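Local coordinates for protein TRAP dicarboxylate transporter-DctP subunit (PDB 4PFI) that probably binds a small organic acid in the periplasm as the solute-binding subunit of a TRAP transporter, at residues F114-Q124 / M239-A247; Y207-Q218 / E227-N235. One frame throughout, in Å; residues are numbered along the deposited sequence.

Interaction 1 of 2, residues F114-Q124 / M239-A247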
loop_
_atom_site.group_PDB
_atom_site.type_symbol
_atom_site.label_atom_id
_atom_site.label_comp_id
_atom_site.label_asym_id
_atom_site.label_seq_id
_atom_site.Cartn_x
_atom_site.Cartn_y
_atom_site.Cartn_z
ATOM N N PHE A 114 -3.915 -6.422 4.270
ATOM C CA PHE A 114 -3.561 -5.929 2.940
ATOM C C PHE A 114 -2.233 -6.436 2.407
ATOM O O PHE A 114 -1.916 -6.203 1.240
ATOM C CB PHE A 114 -3.558 -4.389 2.925
ATOM C CG PHE A 114 -4.891 -3.801 3.205
ATOM C CD1 PHE A 114 -5.957 -4.069 2.359
ATOM C CD2 PHE A 114 -5.101 -3.032 4.344
ATOM C CE1 PHE A 114 -7.225 -3.546 2.631
ATOM C CE2 PHE A 114 -6.359 -2.502 4.617
ATOM C CZ PHE A 114 -7.430 -2.765 3.751
ATOM N N ASN A 115 -1.454 -7.108 3.246
ATOM C CA ASN A 115 -0.236 -7.775 2.778
ATOM C C ASN A 115 -0.407 -9.298 2.616
ATOM O O ASN A 115 0.547 -9.977 2.260
ATOM C CB ASN A 115 0.957 -7.503 3.700
ATOM C CG ASN A 115 1.217 -6.018 3.953
ATOM O OD1 ASN A 115 1.589 -5.636 5.069
ATOM N ND2 ASN A 115 1.037 -5.181 2.938
ATOM N N LEU A 116 -1.595 -9.840 2.892
ATOM C CA LEU A 116 -1.849 -11.278 2.672
ATOM C C LEU A 116 -1.948 -11.602 1.175
ATOM O O LEU A 116 -2.609 -10.890 0.417
ATOM C CB LEU A 116 -3.130 -11.729 3.389
ATOM C CG LEU A 116 -3.010 -11.835 4.919
ATOM C CD1 LEU A 116 -4.364 -12.072 5.529
ATOM C CD2 LEU A 116 -2.034 -12.945 5.329
ATOM N N HIS A 117 -1.301 -12.668 0.730
ATOM C CA HIS A 117 -1.300 -12.970 -0.703
ATOM C C HIS A 117 -2.609 -13.662 -1.123
ATOM O O HIS A 117 -3.116 -14.501 -0.381
ATOM C CB HIS A 117 -0.089 -13.838 -1.066
ATOM C CG HIS A 117 1.227 -13.127 -0.928
ATOM N ND1 HIS A 117 2.415 -13.676 -1.317
ATOM C CD2 HIS A 117 1.519 -11.893 -0.432
ATOM C CE1 HIS A 117 3.399 -12.820 -1.069
ATOM N NE2 HIS A 117 2.881 -11.745 -0.529
ATOM N N PHE A 118 -3.134 -13.308 -2.302
ATOM C CA PHE A 118 -4.274 -13.997 -2.926
ATOM C C PHE A 118 -5.561 -13.915 -2.104
ATOM O O PHE A 118 -6.385 -14.806 -2.167
ATOM C CB PHE A 118 -3.909 -15.454 -3.224
ATOM C CG PHE A 118 -2.655 -15.586 -4.051
ATOM C CD1 PHE A 118 -2.653 -15.215 -5.390
ATOM C CD2 PHE A 118 -1.468 -16.038 -3.487
ATOM C CE1 PHE A 118 -1.500 -15.288 -6.149
ATOM C CE2 PHE A 118 -0.309 -16.121 -4.256
ATOM C CZ PHE A 118 -0.333 -15.739 -5.589
ATOM N N LEU A 119 -5.743 -12.833 -1.356
ATOM C CA LEU A 119 -6.879 -12.728 -0.457
ATOM C C LEU A 119 -7.952 -11.832 -1.060
ATOM O O LEU A 119 -9.053 -12.289 -1.372
ATOM C CB LEU A 119 -6.449 -12.167 0.897
ATOM C CG LEU A 119 -7.595 -12.012 1.906
ATOM C CD1 LEU A 119 -7.814 -13.314 2.657
ATOM C CD2 LEU A 119 -7.307 -10.875 2.863
ATOM N N LEU A 120 -7.635 -10.549 -1.202
ATOM C CA LEU A 120 -8.534 -9.614 -1.851
ATOM C C LEU A 120 -8.791 -10.079 -3.283
ATOM O O LEU A 120 -7.943 -10.727 -3.884
ATOM C CB LEU A 120 -7.914 -8.232 -1.877
ATOM C CG LEU A 120 -8.035 -7.379 -0.624
ATOM C CD1 LEU A 120 -7.720 -8.159 0.655
ATOM C CD2 LEU A 120 -7.102 -6.177 -0.782
ATOM N N PRO A 121 -9.973 -9.760 -3.831
ATOM C CA PRO A 121 -10.306 -10.180 -5.199
ATOM C C PRO A 121 -9.320 -9.607 -6.247
ATOM O O PRO A 121 -8.934 -8.441 -6.148
ATOM C CB PRO A 121 -11.720 -9.627 -5.401
ATOM C CG PRO A 121 -11.903 -8.593 -4.355
ATOM C CD PRO A 121 -11.066 -9.003 -3.198
ATOM N N GLU A 122 -8.910 -10.444 -7.202
ATOM C CA GLU A 122 -8.005 -10.082 -8.295
ATOM C C GLU A 122 -8.594 -8.997 -9.166
ATOM O O GLU A 122 -7.939 -7.997 -9.469
ATOM C CB GLU A 122 -7.797 -11.274 -9.231
ATOM C CG GLU A 122 -7.307 -12.525 -8.585
ATOM C CD GLU A 122 -7.250 -13.676 -9.570
ATOM O OE1 GLU A 122 -7.647 -13.481 -10.746
ATOM O OE2 GLU A 122 -6.804 -14.775 -9.168
ATOM N N GLU A 123 -9.820 -9.242 -9.620
ATOM C CA GLU A 123 -10.489 -8.345 -10.547
ATOM C C GLU A 123 -10.720 -7.018 -9.854
ATOM O O GLU A 123 -11.028 -6.968 -8.662
ATOM C CB GLU A 123 -11.821 -8.925 -11.052
ATOM C CG GLU A 123 -11.761 -10.386 -11.525
ATOM C CD GLU A 123 -10.846 -10.619 -12.736
ATOM O OE1 GLU A 123 -10.770 -9.728 -13.617
ATOM O OE2 GLU A 123 -10.201 -11.701 -12.818
ATOM N N GLN A 124 -10.572 -5.950 -10.626
ATOM C CA GLN A 124 -10.559 -4.593 -10.103
ATOM C C GLN A 124 -11.907 -4.158 -9.551
ATOM O O GLN A 124 -11.964 -3.450 -8.553
ATOM C CB GLN A 124 -10.129 -3.602 -11.190
ATOM C CG GLN A 124 -9.953 -2.176 -10.659
ATOM C CD GLN A 124 -9.916 -1.109 -11.753
ATOM O OE1 GLN A 124 -8.947 -1.017 -12.508
ATOM N NE2 GLN A 124 -10.973 -0.292 -11.831
HETATM N N MSE A 239 5.538 -10.802 -12.085
HETATM C CA MSE A 239 4.249 -10.253 -11.723
HETATM C C MSE A 239 3.343 -11.423 -11.332
HETATM O O MSE A 239 2.840 -12.160 -12.182
HETATM C CB MSE A 239 3.720 -9.416 -12.888
HETATM C CG MSE A 239 4.887 -8.527 -13.518
HETATM SE SE MSE A 239 4.197 -7.163 -14.695
HETATM C CE MSE A 239 4.555 -5.567 -13.627
ATOM N N ALA A 240 3.207 -11.629 -10.029
ATOM C CA ALA A 240 2.391 -12.726 -9.515
ATOM C C ALA A 240 0.974 -12.286 -9.224
ATOM O O ALA A 240 0.125 -13.129 -9.033
ATOM C CB ALA A 240 2.987 -13.293 -8.256
ATOM N N ARG A 241 0.734 -10.969 -9.211
ATOM C CA ARG A 241 -0.546 -10.396 -8.787
ATOM C C ARG A 241 -1.014 -11.118 -7.489
ATOM O O ARG A 241 -2.047 -11.779 -7.462
ATOM C CB ARG A 241 -1.552 -10.505 -9.936
ATOM C CG ARG A 241 -1.297 -9.521 -11.087
ATOM C CD ARG A 241 -2.377 -9.635 -12.210
ATOM N NE ARG A 241 -2.394 -10.996 -12.768
ATOM C CZ ARG A 241 -3.446 -11.814 -12.798
ATOM N NH1 ARG A 241 -4.651 -11.447 -12.342
ATOM N NH2 ARG A 241 -3.287 -13.025 -13.312
ATOM N N ALA A 242 -0.198 -11.027 -6.436
ATOM C CA ALA A 242 -0.479 -11.719 -5.182
ATOM C C ALA A 242 -1.138 -10.762 -4.206
ATOM O O ALA A 242 -2.064 -11.131 -3.501
ATOM C CB ALA A 242 0.801 -12.318 -4.590
ATOM N N SER A 243 -0.674 -9.514 -4.176
ATOM C CA SER A 243 -1.298 -8.491 -3.335
ATOM C C SER A 243 -1.055 -7.115 -3.922
ATOM O O SER A 243 -0.129 -6.903 -4.716
ATOM C CB SER A 243 -0.728 -8.531 -1.916
ATOM O OG SER A 243 0.680 -8.445 -1.961
ATOM N N ARG A 244 -1.871 -6.168 -3.495
ATOM C CA ARG A 244 -1.759 -4.787 -3.894
ATOM C C ARG A 244 -1.185 -3.910 -2.784
ATOM O O ARG A 244 -1.316 -4.209 -1.603
ATOM C CB ARG A 244 -3.137 -4.267 -4.238
ATOM C CG ARG A 244 -3.695 -4.757 -5.564
ATOM C CD ARG A 244 -5.060 -4.143 -5.755
ATOM N NE ARG A 244 -5.732 -4.563 -6.979
ATOM C CZ ARG A 244 -6.539 -5.606 -7.063
ATOM N NH1 ARG A 244 -6.770 -6.368 -6.001
ATOM N NH2 ARG A 244 -7.121 -5.897 -8.213
ATOM N N PHE A 245 -0.557 -2.812 -3.175
ATOM C CA PHE A 245 -0.204 -1.759 -2.228
ATOM C C PHE A 245 -1.463 -0.978 -1.937
ATOM O O PHE A 245 -2.008 -0.349 -2.830
ATOM C CB PHE A 245 0.737 -0.760 -2.877
ATOM C CG PHE A 245 1.912 -0.360 -2.051
ATOM C CD1 PHE A 245 2.484 -1.230 -1.125
ATOM C CD2 PHE A 245 2.546 0.868 -2.294
ATOM C CE1 PHE A 245 3.646 -0.866 -0.411
ATOM C CE2 PHE A 245 3.718 1.242 -1.588
ATOM C CZ PHE A 245 4.264 0.375 -0.647
ATOM N N ILE A 246 -1.899 -0.986 -0.685
ATOM C CA ILE A 246 -3.090 -0.264 -0.271
ATOM C C ILE A 246 -2.695 0.723 0.808
ATOM O O ILE A 246 -2.234 0.306 1.876
ATOM C CB ILE A 246 -4.100 -1.225 0.348
ATOM C CG1 ILE A 246 -4.422 -2.368 -0.626
ATOM C CG2 ILE A 246 -5.374 -0.469 0.765
ATOM C CD1 ILE A 246 -5.108 -1.906 -1.902
ATOM N N ALA A 247 -2.866 2.020 0.560
ATOM C CA ALA A 247 -2.533 3.041 1.554
ATOM C C ALA A 247 -3.811 3.570 2.225
ATOM O O ALA A 247 -4.857 3.644 1.581
ATOM C CB ALA A 247 -1.787 4.175 0.897
HETATM O O HOH W 1 -3.444 -6.449 -1.012
HETATM O O HOH W 2 -4.529 -10.061 -1.596
#

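Interaction 2 of 2, residues Y207-Q218 / E227-N235. With NA (sodium ion), chain B.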
loop_
_atom_site.group_PDB
_atom_site.type_symbol
_atom_site.label_atom_id
_atom_site.label_comp_id
_atom_site.label_asym_id
_atom_site.label_seq_id
_atom_site.Cartn_x
_atom_site.Cartn_y
_atom_site.Cartn_z
ATOM N N TYR A 207 19.207 -0.493 -2.859
ATOM C CA TYR A 207 19.850 -0.484 -4.168
ATOM C C TYR A 207 21.224 -1.158 -4.091
ATOM O O TYR A 207 21.497 -2.109 -4.808
ATOM C CB TYR A 207 19.954 0.943 -4.727
ATOM C CG TYR A 207 20.633 1.065 -6.072
ATOM C CD1 TYR A 207 22.026 1.013 -6.193
ATOM C CD2 TYR A 207 19.875 1.249 -7.235
ATOM C CE1 TYR A 207 22.622 1.142 -7.436
ATOM C CE2 TYR A 207 20.465 1.394 -8.472
ATOM C CZ TYR A 207 21.832 1.341 -8.569
ATOM O OH TYR A 207 22.411 1.484 -9.812
ATOM N N SER A 208 22.070 -0.658 -3.200
ATOM C CA SER A 208 23.407 -1.204 -3.053
ATOM C C SER A 208 23.425 -2.647 -2.500
ATOM O O SER A 208 24.215 -3.450 -2.982
ATOM C CB SER A 208 24.318 -0.254 -2.242
ATOM O OG SER A 208 23.794 -0.002 -0.958
ATOM N N ASP A 209 22.566 -2.984 -1.524
ATOM C CA ASP A 209 22.456 -4.383 -1.077
ATOM C C ASP A 209 22.007 -5.313 -2.242
ATOM O O ASP A 209 22.517 -6.426 -2.371
ATOM C CB ASP A 209 21.509 -4.554 0.127
ATOM C CG ASP A 209 22.165 -4.204 1.485
ATOM O OD1 ASP A 209 23.418 -4.126 1.597
ATOM O OD2 ASP A 209 21.404 -4.006 2.475
ATOM N N LEU A 210 21.076 -4.875 -3.084
ATOM C CA LEU A 210 20.697 -5.696 -4.242
ATOM C C LEU A 210 21.919 -5.885 -5.153
ATOM O O LEU A 210 22.160 -6.973 -5.691
ATOM C CB LEU A 210 19.564 -5.077 -5.085
ATOM C CG LEU A 210 18.147 -5.134 -4.521
ATOM C CD1 LEU A 210 17.164 -4.390 -5.425
ATOM C CD2 LEU A 210 17.685 -6.604 -4.301
ATOM N N GLN A 211 22.682 -4.815 -5.297
ATOM C CA GLN A 211 23.740 -4.792 -6.256
ATOM C C GLN A 211 24.861 -5.707 -5.824
ATOM O O GLN A 211 25.523 -6.314 -6.650
ATOM C CB GLN A 211 24.251 -3.373 -6.453
ATOM C CG GLN A 211 25.165 -3.226 -7.622
ATOM C CD GLN A 211 25.569 -1.799 -7.808
ATOM O OE1 GLN A 211 25.875 -1.113 -6.843
ATOM N NE2 GLN A 211 25.589 -1.336 -9.073
ATOM N N LEU A 212 25.016 -5.859 -4.517
ATOM C CA LEU A 212 26.105 -6.599 -3.934
ATOM C C LEU A 212 25.681 -8.044 -3.730
ATOM O O LEU A 212 26.495 -8.901 -3.406
ATOM C CB LEU A 212 26.506 -5.963 -2.591
ATOM C CG LEU A 212 27.257 -4.635 -2.734
ATOM C CD1 LEU A 212 27.293 -3.917 -1.399
ATOM C CD2 LEU A 212 28.697 -4.837 -3.244
ATOM N N GLY A 213 24.399 -8.324 -3.921
ATOM C CA GLY A 213 23.890 -9.659 -3.638
ATOM C C GLY A 213 23.659 -9.917 -2.156
ATOM O O GLY A 213 23.436 -11.040 -1.779
ATOM N N ASN A 214 23.715 -8.892 -1.304
ATOM C CA ASN A 214 23.317 -9.089 0.102
ATOM C C ASN A 214 21.820 -9.396 0.243
ATOM O O ASN A 214 21.376 -10.016 1.205
ATOM C CB ASN A 214 23.666 -7.860 0.954
ATOM C CG ASN A 214 25.148 -7.573 0.967
ATOM O OD1 ASN A 214 25.979 -8.485 0.994
ATOM N ND2 ASN A 214 25.490 -6.302 0.945
ATOM N N ILE A 215 21.052 -8.898 -0.708
ATOM C CA ILE A 215 19.629 -9.166 -0.795
ATOM C C ILE A 215 19.372 -9.710 -2.196
ATOM O O ILE A 215 19.939 -9.192 -3.161
ATOM C CB ILE A 215 18.843 -7.853 -0.601
ATOM C CG1 ILE A 215 18.935 -7.405 0.840
ATOM C CG2 ILE A 215 17.389 -8.028 -0.907
ATOM C CD1 ILE A 215 18.176 -6.110 1.091
ATOM N N ASP A 216 18.544 -10.739 -2.319
ATOM C CA ASP A 216 18.309 -11.386 -3.621
ATOM C C ASP A 216 17.152 -10.813 -4.425
ATOM O O ASP A 216 17.156 -10.859 -5.651
ATOM C CB ASP A 216 18.151 -12.883 -3.416
ATOM C CG ASP A 216 19.404 -13.487 -2.799
ATOM O OD1 ASP A 216 20.482 -13.402 -3.459
ATOM O OD2 ASP A 216 19.349 -13.957 -1.641
ATOM N N GLY A 217 16.185 -10.222 -3.748
ATOM C CA GLY A 217 15.103 -9.573 -4.458
ATOM C C GLY A 217 14.264 -8.759 -3.517
ATOM O O GLY A 217 14.538 -8.689 -2.319
ATOM N N GLN A 218 13.254 -8.123 -4.058
ATOM C CA GLN A 218 12.323 -7.342 -3.257
ATOM C C GLN A 218 11.006 -7.234 -3.975
ATOM O O GLN A 218 10.857 -7.685 -5.109
ATOM C CB GLN A 218 12.863 -5.938 -2.942
ATOM C CG GLN A 218 13.195 -5.051 -4.170
ATOM C CD GLN A 218 11.974 -4.416 -4.805
ATOM O OE1 GLN A 218 11.275 -3.602 -4.194
ATOM N NE2 GLN A 218 11.678 -4.832 -6.013
ATOM N N GLU A 227 11.453 4.436 -9.545
ATOM C CA GLU A 227 11.925 5.608 -8.807
ATOM C C GLU A 227 13.246 5.340 -8.038
ATOM O O GLU A 227 14.137 6.197 -8.019
ATOM C CB GLU A 227 10.863 6.071 -7.814
ATOM C CG GLU A 227 11.184 7.397 -7.173
ATOM C CD GLU A 227 11.349 8.516 -8.211
ATOM O OE1 GLU A 227 10.530 8.601 -9.167
ATOM O OE2 GLU A 227 12.319 9.301 -8.080
HETATM N N MSE A 228 13.367 4.165 -7.405
HETATM C CA MSE A 228 14.548 3.807 -6.623
HETATM C C MSE A 228 15.623 3.207 -7.496
HETATM O O MSE A 228 16.711 2.927 -7.029
HETATM C CB MSE A 228 14.196 2.731 -5.579
HETATM C CG MSE A 228 12.859 2.898 -4.896
HETATM SE SE MSE A 228 13.063 3.327 -3.068
HETATM C CE MSE A 228 13.873 5.063 -3.516
ATOM N N GLY A 229 15.284 2.905 -8.736
ATOM C CA GLY A 229 16.262 2.376 -9.654
ATOM C C GLY A 229 16.614 0.899 -9.468
ATOM O O GLY A 229 17.638 0.463 -9.959
ATOM N N PHE A 230 15.775 0.122 -8.806
ATOM C CA PHE A 230 16.093 -1.304 -8.569
ATOM C C PHE A 230 16.169 -2.117 -9.861
ATOM O O PHE A 230 16.752 -3.202 -9.905
ATOM C CB PHE A 230 15.062 -1.954 -7.637
ATOM C CG PHE A 230 14.961 -1.306 -6.287
ATOM C CD1 PHE A 230 16.014 -0.593 -5.761
ATOM C CD2 PHE A 230 13.810 -1.440 -5.540
ATOM C CE1 PHE A 230 15.916 -0.016 -4.527
ATOM C CE2 PHE A 230 13.694 -0.862 -4.308
ATOM C CZ PHE A 230 14.747 -0.150 -3.786
ATOM N N HIS A 231 15.566 -1.594 -10.919
ATOM C CA HIS A 231 15.573 -2.325 -12.164
ATOM C C HIS A 231 16.986 -2.333 -12.768
ATOM O O HIS A 231 17.268 -3.161 -13.624
ATOM C CB HIS A 231 14.551 -1.762 -13.154
ATOM C CG HIS A 231 14.794 -0.331 -13.527
ATOM N ND1 HIS A 231 14.631 0.704 -12.646
ATOM C CD2 HIS A 231 15.176 0.214 -14.707
ATOM C CE1 HIS A 231 14.921 1.850 -13.259
ATOM N NE2 HIS A 231 15.252 1.576 -14.503
ATOM N N GLU A 232 17.858 -1.427 -12.332
ATOM C CA GLU A 232 19.257 -1.380 -12.808
ATOM C C GLU A 232 20.120 -2.506 -12.216
ATOM O O GLU A 232 21.152 -2.824 -12.751
ATOM C CB GLU A 232 19.920 -0.031 -12.451
ATOM C CG GLU A 232 19.241 1.176 -13.065
ATOM C CD GLU A 232 19.836 2.545 -12.671
ATOM O OE1 GLU A 232 20.802 2.646 -11.860
ATOM O OE2 GLU A 232 19.298 3.552 -13.170
ATOM N N VAL A 233 19.671 -3.095 -11.111
ATOM C CA VAL A 233 20.464 -4.033 -10.356
ATOM C C VAL A 233 19.665 -5.332 -10.169
ATOM O O VAL A 233 19.942 -6.142 -9.277
ATOM C CB VAL A 233 20.959 -3.392 -9.000
ATOM C CG1 VAL A 233 21.970 -2.275 -9.277
ATOM C CG2 VAL A 233 19.781 -2.866 -8.162
ATOM N N GLN A 234 18.679 -5.526 -11.041
ATOM C CA GLN A 234 17.887 -6.741 -11.065
ATOM C C GLN A 234 17.741 -7.208 -12.536
ATOM O O GLN A 234 17.981 -6.440 -13.469
ATOM C CB GLN A 234 16.514 -6.533 -10.394
ATOM C CG GLN A 234 16.503 -6.098 -8.916
ATOM C CD GLN A 234 16.692 -7.268 -7.949
ATOM O OE1 GLN A 234 15.754 -7.683 -7.235
ATOM N NE2 GLN A 234 17.911 -7.797 -7.896
ATOM N N ASN A 235 17.384 -8.461 -12.738
ATOM C CA ASN A 235 17.272 -9.051 -14.080
ATOM C C ASN A 235 15.857 -9.515 -14.411
ATOM O O ASN A 235 15.487 -9.608 -15.584
ATOM C CB ASN A 235 18.239 -10.238 -14.218
ATOM C CG ASN A 235 19.705 -9.794 -14.453
ATOM O OD1 ASN A 235 19.989 -8.681 -14.899
ATOM N ND2 ASN A 235 20.621 -10.696 -14.182
HETATM NA NA NA B . 19.484 -6.459 -15.387
HETATM O O HOH W 3 20.150 -9.221 -5.950
HETATM O O HOH W 4 18.763 -4.087 -15.692
HETATM O O HOH W 5 21.434 -5.953 -13.788
#

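Interaction 1 of 2, residues F114-Q124 / M239-A247
R244, on strand 244-252, reaches to two carbonyl oxygens of the loop 114-124. Its chain runs extended from CG to NE. R244 NH1 donates to P121 O at 3.0 Å, nearly straight and close to the guanidinium plane. R244 NH2 donates to E122 O at 2.6 Å, a more bent bond that meets this oxygen from above its carbonyl plane. W159 adds a cation-pi contact to the same side chain. The backbones are joined by one direct bond, F118 N to A242 O, 2.7 Å and almost linear. Two waters extend this link. One connects F114 O with R244 N, and the other joins L116 O, L119 N and A242 O.

The fold is that of the family 7 solute-binding proteins. Here the loop leading into helix 124-132 packs against the turn between strands 236-239 and 244-252.

Apolar contacts flank the polar ones. A242 CB makes CH-pi contacts with one face each of the H117 and F118 rings, 4.0 and 4.1 Å from their centroids and offset toward the rim. I246 CG2 makes another over the F114 ring, 4.0 Å from its centroid. H117 ND1 is hydrogen-bonded to Y194 OH.

The charged pair at the outer end is looser. E122 OE1 and R241 NH1 are 4.0 Å apart, a long salt bridge with the two planes nearly perpendicular. Further partners are R309 for E122 and E306 for R241.

Interaction 2 of 2, residues Y207-Q218 / E227-N235
A chi1 of 179° sets the Y207 ring opposite the backbone nitrogen and carries it from helix 203-212 across to V233 and E232. V233 has CG1 beside its own backbone N (chi1 -68°), and this methyl lies over one face of the Y207 ring, offset toward the rim. V233 CG1 comes within 3.7 Å of Y207 CZ. The same methyl touches CG of Q211, while V233 CG2 packs on L210 CB at 3.8 Å.

At the ring edge, Y207 OH donates to E232 OE1 at 2.9 Å, using the anti lone pair of that oxygen. Ring and carboxylate planes are 83° apart. G229 O also lies at the edge, 3.3 Å from Y207 CE2. A phenylalanine at Y207 would keep the ring but would probably leave E232 OE1 without this hydroxyl partner.

Deeper in, L210 CD1 rests 3.9 Å from F230 CG, and Q218 CD comes to 3.6 Å from F230 CD2. Q218 OE1 is hydrogen-bonded to N220. The Q234 side chain bends at chi2 and lies against L210 CD2. Q234 NE2 hydrogen-bonds back to V233 O, and Q234 OE1 is hydrogen-bonded to T163 OG1.

The contact joins helix 203-212 to the turn after helix 222-228, which ends in a Schellman motif at G229. Past that turn, Q234 O and N235 OD1 bind a sodium ion at 2.4 and 2.3 Å, with two waters and G298. All the protein ligands are neutral oxygens, as suits a hard monovalent cation.

Overall arrangement
Interaction 2 is the more local contact. Its segments are only nine residues apart, and both fall between the two segments of interaction 1, which are 115 residues apart. The centres lie about 23 Å from each other. Interaction 1 is about 10 Å from the centre of the chain and interaction 2 about 20 Å. Both reach the same mixed sheet, where strand 149-164 pairs with 217-220, 236-239 and 244-252. Helix 263-296 also touches both. Segment 227-235 leads into strand 236-239 and then segment 239-247, so the sodium site and the buried loop contact are linked through one sheet. The chain is in an open form without solute.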